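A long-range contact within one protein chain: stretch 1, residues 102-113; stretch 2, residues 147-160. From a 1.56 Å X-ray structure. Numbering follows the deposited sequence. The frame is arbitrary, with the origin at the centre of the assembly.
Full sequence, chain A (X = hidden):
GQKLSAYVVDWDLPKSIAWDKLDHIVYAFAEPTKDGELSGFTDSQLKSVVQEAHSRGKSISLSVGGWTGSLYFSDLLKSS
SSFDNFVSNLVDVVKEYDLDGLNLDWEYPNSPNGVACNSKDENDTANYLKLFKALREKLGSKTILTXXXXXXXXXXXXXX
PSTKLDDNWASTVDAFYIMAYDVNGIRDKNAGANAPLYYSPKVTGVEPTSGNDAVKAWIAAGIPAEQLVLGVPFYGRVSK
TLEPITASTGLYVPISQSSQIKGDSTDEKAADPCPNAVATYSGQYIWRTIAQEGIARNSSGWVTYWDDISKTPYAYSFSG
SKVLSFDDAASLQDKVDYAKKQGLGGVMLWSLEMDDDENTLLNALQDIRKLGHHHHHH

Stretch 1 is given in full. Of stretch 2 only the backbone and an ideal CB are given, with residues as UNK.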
# COMPACT_ATOMS: atom_id res chain seq x y z
N LEU A 102 -11.99 -0.45 -10.70
CA LEU A 102 -12.13 -0.19 -9.28
C LEU A 102 -11.08 -1.01 -8.55
O LEU A 102 -10.92 -2.19 -8.82
CB LEU A 102 -13.51 -0.59 -8.78
CG LEU A 102 -14.69 0.27 -9.24
CD1 LEU A 102 -16.01 -0.43 -8.89
CD2 LEU A 102 -14.62 1.65 -8.60
N ASN A 103 -10.38 -0.35 -7.64
CA ASN A 103 -9.38 -0.97 -6.80
C ASN A 103 -9.93 -0.97 -5.38
O ASN A 103 -10.06 0.08 -4.77
CB ASN A 103 -8.08 -0.16 -6.87
CG ASN A 103 -7.02 -0.63 -5.87
OD1 ASN A 103 -6.76 0.04 -4.87
ND2 ASN A 103 -6.40 -1.76 -6.16
N LEU A 104 -10.26 -2.14 -4.84
CA LEU A 104 -10.87 -2.19 -3.51
C LEU A 104 -9.77 -2.35 -2.46
O LEU A 104 -8.94 -3.25 -2.56
CB LEU A 104 -11.92 -3.30 -3.41
CG LEU A 104 -13.04 -3.19 -4.46
CD1 LEU A 104 -14.17 -4.17 -4.15
CD2 LEU A 104 -13.56 -1.76 -4.58
N ASP A 105 -9.75 -1.43 -1.49
CA ASP A 105 -8.68 -1.36 -0.50
C ASP A 105 -9.27 -1.41 0.91
O ASP A 105 -9.09 -0.52 1.73
CB ASP A 105 -7.88 -0.06 -0.72
CG ASP A 105 -6.59 -0.01 0.08
OD1 ASP A 105 -6.18 -1.02 0.69
OD2 ASP A 105 -5.96 1.07 0.10
N TRP A 106 -9.97 -2.49 1.18
CA TRP A 106 -10.49 -2.76 2.51
C TRP A 106 -9.34 -3.18 3.41
O TRP A 106 -8.67 -4.19 3.16
CB TRP A 106 -11.51 -3.89 2.39
CG TRP A 106 -12.23 -4.29 3.65
CD1 TRP A 106 -12.01 -3.84 4.92
CD2 TRP A 106 -13.29 -5.25 3.74
NE1 TRP A 106 -12.88 -4.46 5.79
CE2 TRP A 106 -13.67 -5.33 5.09
CE3 TRP A 106 -13.96 -6.04 2.80
CZ2 TRP A 106 -14.70 -6.16 5.53
CZ3 TRP A 106 -14.97 -6.88 3.23
CH2 TRP A 106 -15.33 -6.93 4.58
N GLU A 107 -9.10 -2.39 4.46
CA GLU A 107 -8.02 -2.66 5.39
C GLU A 107 -8.62 -2.86 6.79
O GLU A 107 -8.69 -1.89 7.55
CB GLU A 107 -7.01 -1.49 5.39
CG GLU A 107 -6.40 -1.24 4.01
CD GLU A 107 -5.31 -0.17 4.01
OE1 GLU A 107 -5.03 0.41 5.08
OE2 GLU A 107 -4.73 0.08 2.94
N TYR A 108 -9.04 -4.07 7.16
CA TYR A 108 -8.90 -5.31 6.38
C TYR A 108 -10.09 -6.20 6.68
O TYR A 108 -10.74 -6.04 7.71
CB TYR A 108 -7.64 -6.06 6.82
CG TYR A 108 -6.38 -5.24 6.78
CD1 TYR A 108 -5.62 -5.16 5.62
CD2 TYR A 108 -5.94 -4.53 7.89
CE1 TYR A 108 -4.47 -4.41 5.56
CE2 TYR A 108 -4.79 -3.77 7.85
CZ TYR A 108 -4.05 -3.72 6.68
OH TYR A 108 -2.90 -2.97 6.62
N PRO A 109 -10.39 -7.17 5.79
CA PRO A 109 -11.45 -8.11 6.12
C PRO A 109 -11.21 -8.83 7.45
O PRO A 109 -10.10 -9.31 7.70
CB PRO A 109 -11.39 -9.12 4.98
CG PRO A 109 -10.85 -8.33 3.81
CD PRO A 109 -9.89 -7.34 4.41
N ASN A 110 -12.26 -8.88 8.28
CA ASN A 110 -12.27 -9.57 9.58
C ASN A 110 -10.97 -9.46 10.36
O ASN A 110 -10.29 -10.46 10.61
CB ASN A 110 -12.69 -11.04 9.41
CG ASN A 110 -13.06 -11.66 10.73
OD1 ASN A 110 -13.36 -10.94 11.69
ND2 ASN A 110 -13.02 -12.99 10.81
N SER A 111 -10.62 -8.24 10.75
CA SER A 111 -9.35 -8.00 11.41
C SER A 111 -9.53 -6.97 12.50
O SER A 111 -10.21 -5.97 12.30
CB SER A 111 -8.33 -7.49 10.39
OG SER A 111 -7.08 -7.24 11.00
N PRO A 112 -8.93 -7.23 13.68
CA PRO A 112 -8.90 -6.24 14.76
C PRO A 112 -7.78 -5.25 14.51
O PRO A 112 -7.60 -4.30 15.27
CB PRO A 112 -8.57 -7.09 15.99
CG PRO A 112 -7.72 -8.18 15.44
CD PRO A 112 -8.32 -8.50 14.08
N ASN A 113 -7.00 -5.51 13.47
CA ASN A 113 -5.97 -4.57 13.05
C ASN A 113 -6.55 -3.70 11.95
O ASN A 113 -7.72 -3.83 11.61
CB ASN A 113 -4.71 -5.33 12.65
CG ASN A 113 -4.21 -6.23 13.76
OD1 ASN A 113 -4.29 -5.88 14.94
ND2 ASN A 113 -3.72 -7.41 13.40
N UNK A 147 -7.61 -5.43 -6.10
CA UNK A 147 -7.71 -5.22 -4.66
C UNK A 147 -6.31 -4.99 -4.12
O UNK A 147 -5.36 -5.62 -4.56
CB UNK A 147 -8.38 -6.41 -3.96
N UNK A 148 -6.19 -4.03 -3.20
CA UNK A 148 -4.94 -3.83 -2.48
C UNK A 148 -5.00 -4.69 -1.23
O UNK A 148 -5.96 -4.60 -0.46
CB UNK A 148 -4.71 -2.36 -2.14
N UNK A 149 -3.98 -5.51 -1.04
CA UNK A 149 -4.04 -6.58 -0.04
C UNK A 149 -2.87 -6.54 0.94
O UNK A 149 -1.81 -6.02 0.63
CB UNK A 149 -4.07 -7.94 -0.74
N UNK A 150 -3.07 -7.10 2.15
CA UNK A 150 -1.99 -7.19 3.13
C UNK A 150 -0.97 -8.26 2.74
O UNK A 150 -1.11 -8.92 1.71
CB UNK A 150 -2.56 -7.49 4.52
N UNK A 151 0.05 -8.44 3.58
CA UNK A 151 1.17 -9.32 3.25
C UNK A 151 0.88 -10.81 3.46
O UNK A 151 1.73 -11.66 3.23
CB UNK A 151 2.39 -8.92 4.09
N UNK A 152 -0.34 -11.11 3.90
CA UNK A 152 -0.79 -12.50 3.97
C UNK A 152 -2.22 -12.54 3.47
O UNK A 152 -2.95 -11.55 3.58
CB UNK A 152 -0.68 -13.06 5.39
N UNK A 153 -2.63 -13.71 2.96
CA UNK A 153 -4.00 -13.82 2.46
C UNK A 153 -5.10 -13.38 3.41
O UNK A 153 -4.94 -13.52 4.59
CB UNK A 153 -4.26 -15.27 2.06
N UNK A 154 -6.21 -12.91 2.87
CA UNK A 154 -7.33 -12.41 3.67
C UNK A 154 -7.72 -13.34 4.80
O UNK A 154 -7.71 -14.57 4.64
CB UNK A 154 -8.55 -12.17 2.77
N UNK A 155 -8.08 -12.75 5.93
CA UNK A 155 -8.49 -13.51 7.11
C UNK A 155 -9.72 -14.36 6.91
O UNK A 155 -10.70 -13.94 6.29
CB UNK A 155 -8.74 -12.55 8.28
N UNK A 156 -9.69 -15.56 7.48
CA UNK A 156 -10.86 -16.43 7.44
C UNK A 156 -11.81 -16.09 8.58
O UNK A 156 -11.70 -15.03 9.22
CB UNK A 156 -10.44 -17.90 7.51
N UNK A 157 -12.74 -17.00 8.84
CA UNK A 157 -13.78 -16.79 9.85
C UNK A 157 -13.21 -16.66 11.26
O UNK A 157 -13.86 -16.13 12.14
CB UNK A 157 -14.79 -17.94 9.81
N UNK A 158 -11.98 -17.14 11.45
CA UNK A 158 -11.34 -17.11 12.77
C UNK A 158 -10.23 -16.08 12.84
O UNK A 158 -9.38 -16.12 13.74
CB UNK A 158 -10.78 -18.49 13.12
N UNK A 159 -10.25 -15.15 11.88
CA UNK A 159 -9.26 -14.07 11.80
C UNK A 159 -7.85 -14.59 11.56
O UNK A 159 -6.88 -13.96 11.96
CB UNK A 159 -9.28 -13.24 13.08
N UNK A 160 -7.75 -15.73 10.91
CA UNK A 160 -6.51 -16.28 10.58
C UNK A 160 -6.27 -16.14 9.07
O UNK A 160 -7.19 -16.37 8.33
CB UNK A 160 -6.45 -17.74 11.04

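Position 147 lies on a strand running parallel to 102-105, paired with L104, and its CB sits 3.5 Å from L104 O. Phi and psi of -140° and 138° favour a beta-branched residue, and the nearby carbonyl would also suit a small hydroxyl. The residue is T147. Its OG1 comes 3.0 Å from L104 O, although its proton has another acceptor within reach.

At 148 the backbone nitrogen donates to L104 O (N to O, 2.9 Å), locking the register. The CB points toward stretch 1, 3.5 Å from D105 OD1 and 4.2 Å from N103 OD1, so little space remains and a small side chain fits best. A148 puts its methyl CB 3.4 Å from D105 OD1. Two waters each lie within hydrogen-bonding distance of both W106 O and A148 O.

Position 149 points away, with nothing of stretch 1 in range; extended angles suit a beta-branched residue, and it is V149. At 150 the CB again points toward stretch 1, 3.8 Å from Y108 CE1. An apolar side chain is called for, and phi of -73° admits proline. P150 packs its CB 3.8 Å from Y108 CE1.

Positions 151, 152 and 153 are out of reach, so stretch 1 sets no preference; they are T151, A152 and P153. Position 154 points sideways, its CB 4.6 Å from P109 CG. A leucine, methionine or aromatic residue could cover that ring; F154 does, its CD1 3.8 Å from P109 CG.

Position 155 faces the carbonyls of N110 and P109, its CB 3.5 Å from N110 O and 3.6 Å from P109 O. Two acceptors ask for a short donor: serine, threonine or asparagine. N155 sends ND2 to N110 O at 2.9 Å, nearly linear at 172°, while a water joins its backbone N to P109 O and another joins ND2 to S111 OG.

Positions 156 to 159 form a type I turn. At 156 the CB points away, but the backbone O receives N110 ND2 at 2.9 Å. An acceptor side chain could receive the turn's free amides, and D156 OD1 accepts from the backbone nitrogens of 158 and 160. Positions 157 and 158 point away and tolerate polar residues: E157 and N158.

At 159, phi and psi of 63° and 29° favour glycine, asparagine or another residue tolerating left-handed angles. The CB points sideways, yet a long amide could reach N110 OD1. Q159 does, with NE2 3.2 Å from N110 OD1; its OE1 lies 3.2 Å from P112 CD. Position 160 points away; it is Q160.

Stretch 2 147-160: TAVPTAPFNDENQQ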
# COMPACT_ATOMS: atom_id res chain seq x y z
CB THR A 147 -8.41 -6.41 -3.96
OG1 THR A 147 -8.37 -6.23 -2.54
CG2 THR A 147 -7.73 -7.72 -4.30
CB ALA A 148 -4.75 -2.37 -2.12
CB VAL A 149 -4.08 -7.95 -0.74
CG1 VAL A 149 -5.19 -8.00 -1.77
CG2 VAL A 149 -2.75 -8.25 -1.40
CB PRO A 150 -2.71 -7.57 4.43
CG PRO A 150 -3.96 -8.28 3.96
CD PRO A 150 -4.36 -7.58 2.69
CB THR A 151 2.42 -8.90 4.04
OG1 THR A 151 2.05 -8.69 5.40
CG2 THR A 151 2.99 -7.61 3.47
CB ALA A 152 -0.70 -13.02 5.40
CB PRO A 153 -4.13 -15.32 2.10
CG PRO A 153 -2.79 -15.74 1.78
CD PRO A 153 -1.81 -14.85 2.61
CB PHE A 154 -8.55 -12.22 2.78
CG PHE A 154 -8.38 -11.20 1.70
CD1 PHE A 154 -7.92 -9.92 1.99
CD2 PHE A 154 -8.69 -11.52 0.38
CE1 PHE A 154 -7.78 -8.98 0.96
CE2 PHE A 154 -8.55 -10.59 -0.63
CZ PHE A 154 -8.11 -9.32 -0.34
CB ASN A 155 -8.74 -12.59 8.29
CG ASN A 155 -7.47 -12.04 8.89
OD1 ASN A 155 -6.37 -12.46 8.54
ND2 ASN A 155 -7.62 -11.10 9.82
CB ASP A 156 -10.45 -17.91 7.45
CG ASP A 156 -9.75 -18.33 8.72
OD1 ASP A 156 -9.83 -17.63 9.76
OD2 ASP A 156 -9.10 -19.40 8.69
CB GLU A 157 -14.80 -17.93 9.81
CG GLU A 157 -15.58 -18.09 8.50
CD GLU A 157 -14.82 -18.89 7.44
OE1 GLU A 157 -13.65 -19.28 7.68
OE2 GLU A 157 -15.42 -19.12 6.36
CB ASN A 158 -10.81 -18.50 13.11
CG ASN A 158 -11.89 -19.55 13.10
OD1 ASN A 158 -11.77 -20.60 12.46
ND2 ASN A 158 -12.99 -19.26 13.80
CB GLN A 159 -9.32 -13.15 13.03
CG GLN A 159 -10.66 -12.46 13.25
CD GLN A 159 -10.56 -11.35 14.27
OE1 GLN A 159 -9.59 -11.26 15.03
NE2 GLN A 159 -11.57 -10.48 14.29
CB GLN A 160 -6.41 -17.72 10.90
CG GLN A 160 -6.68 -18.03 12.36
CD GLN A 160 -5.70 -17.34 13.33
OE1 GLN A 160 -6.10 -16.74 14.27
NE2 GLN A 160 -4.47 -17.46 13.07
O HOH W 1 -8.41 -5.38 0.62
O HOH W 2 -5.85 -4.58 2.43
O HOH W 3 -8.07 -9.91 6.06
O HOH W 4 -13.45 -14.25 13.88
O HOH W 5 -5.96 -9.50 11.50
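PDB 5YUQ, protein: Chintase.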